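Local atomic coordinates of protein TP_0956 (Treponema pallidum subsp. pallidum, PDB entry 3U64), a protein that probably serves as the periplasmic, lipid-anchored tetratricopeptide-repeat-like component of a TRAP transporter, working through protein-protein interaction. Residues A[194-198]-A[199-203]. Sequence-based numbering, arbitrary orientation.
Sequences PSYQE and GAVWN. With SO4 (sulfate ion), chain E.
W202 turns its indole N-H back onto the carbonyl of P194, tying the first turns of helix 196-211 to the loop that leads into it, in an all-helical, TPR-related fold. NE1 of W202 lies 2.7 Å from P194 O, but the bond is bent: the N-H...O angle is 139°, and the oxygen lies 19° out of the indole plane. With W202 CG anti to its carbonyl carbon (chi1 -60°), the ring reaches back toward the loop; H229 of helix 220-233 stacks on the indole. A water joins the two segments, donating to P194 O and to Y196 O (2.8 Å) while accepting from V201 N; P194 O therefore receives two donors. On another flank, Y196 and V201 cross at about a right angle, CD2 of the ring meeting V201 CG2 at 4.1 Å. Q197, E198 and G199 all have positive phi, a left-handed turn just ahead of A200, and A200 N divides its hydrogen between Y196 O and Q197 O. A200 CB also packs 3.8 Å from Q197 CB. A sulfate, probably from the crystallisation liquor and also bound by R149, accepts a hydrogen bond at O4 from S195 N, 3.0 Å away.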
# COMPACT_ATOMS: atom_id res chain seq x y z
N PRO A 194 13.43 -35.80 4.98
CA PRO A 194 12.31 -36.17 4.10
C PRO A 194 11.00 -35.49 4.51
O PRO A 194 10.22 -35.08 3.64
CB PRO A 194 12.15 -37.68 4.32
CG PRO A 194 13.44 -38.16 4.89
CD PRO A 194 14.18 -36.98 5.46
N SER A 195 10.77 -35.39 5.82
CA SER A 195 9.47 -34.99 6.36
C SER A 195 9.32 -33.49 6.52
O SER A 195 8.26 -33.00 6.90
CB SER A 195 9.22 -35.68 7.72
OG SER A 195 9.77 -34.91 8.79
N TYR A 196 10.39 -32.75 6.21
CA TYR A 196 10.39 -31.29 6.41
C TYR A 196 9.10 -30.53 5.99
O TYR A 196 8.61 -30.67 4.87
CB TYR A 196 11.58 -30.68 5.70
CG TYR A 196 11.74 -29.21 5.94
CD1 TYR A 196 12.17 -28.74 7.18
CD2 TYR A 196 11.46 -28.29 4.94
CE1 TYR A 196 12.32 -27.38 7.41
CE2 TYR A 196 11.62 -26.93 5.15
CZ TYR A 196 12.05 -26.49 6.39
OH TYR A 196 12.20 -25.14 6.63
N GLN A 197 8.59 -29.68 6.89
CA GLN A 197 7.35 -28.96 6.66
C GLN A 197 6.30 -29.84 5.99
O GLN A 197 5.85 -29.55 4.88
CB GLN A 197 7.59 -27.73 5.77
CG GLN A 197 8.66 -26.78 6.28
CD GLN A 197 8.12 -25.76 7.26
OE1 GLN A 197 7.20 -26.04 8.03
NE2 GLN A 197 8.70 -24.56 7.24
N GLU A 198 5.94 -30.94 6.65
CA GLU A 198 4.90 -31.82 6.13
C GLU A 198 5.11 -32.17 4.65
O GLU A 198 4.16 -32.18 3.86
CB GLU A 198 3.53 -31.17 6.35
CG GLU A 198 3.27 -30.83 7.82
CD GLU A 198 1.95 -30.11 8.05
OE1 GLU A 198 1.90 -28.88 7.83
OE2 GLU A 198 0.97 -30.78 8.45
N GLY A 199 6.36 -32.46 4.28
CA GLY A 199 6.69 -32.88 2.93
C GLY A 199 6.73 -31.79 1.87
O GLY A 199 6.65 -32.08 0.68
N ALA A 200 6.87 -30.53 2.28
CA ALA A 200 6.86 -29.41 1.33
C ALA A 200 7.88 -29.52 0.18
O ALA A 200 7.62 -29.05 -0.94
CB ALA A 200 7.07 -28.09 2.07
N VAL A 201 9.04 -30.12 0.46
CA VAL A 201 10.06 -30.29 -0.57
C VAL A 201 9.56 -31.21 -1.70
O VAL A 201 9.77 -30.93 -2.88
CB VAL A 201 11.38 -30.86 -0.01
CG1 VAL A 201 12.50 -30.72 -1.05
CG2 VAL A 201 11.74 -30.16 1.28
N TRP A 202 8.90 -32.30 -1.33
CA TRP A 202 8.39 -33.26 -2.29
C TRP A 202 7.37 -32.63 -3.19
O TRP A 202 7.22 -33.03 -4.35
CB TRP A 202 7.74 -34.45 -1.58
CG TRP A 202 8.70 -35.16 -0.71
CD1 TRP A 202 8.73 -35.15 0.64
CD2 TRP A 202 9.79 -35.97 -1.14
NE1 TRP A 202 9.77 -35.92 1.09
CE2 TRP A 202 10.44 -36.45 0.02
CE3 TRP A 202 10.28 -36.37 -2.39
CZ2 TRP A 202 11.55 -37.30 -0.03
CZ3 TRP A 202 11.39 -37.21 -2.44
CH2 TRP A 202 12.01 -37.66 -1.27
N ASN A 203 6.65 -31.66 -2.64
CA ASN A 203 5.65 -30.93 -3.40
C ASN A 203 6.30 -30.13 -4.54
O ASN A 203 5.89 -30.22 -5.70
CB ASN A 203 4.83 -30.02 -2.46
CG ASN A 203 3.71 -29.30 -3.19
OD1 ASN A 203 3.66 -28.07 -3.21
ND2 ASN A 203 2.84 -30.06 -3.82
S SO4 E . 12.82 -37.38 9.20
O1 SO4 E . 12.85 -36.27 10.15
O2 SO4 E . 14.18 -37.81 8.85
O3 SO4 E . 12.09 -38.48 9.82
O4 SO4 E . 12.13 -36.96 7.98
O HOH W 1 9.80 -32.00 2.76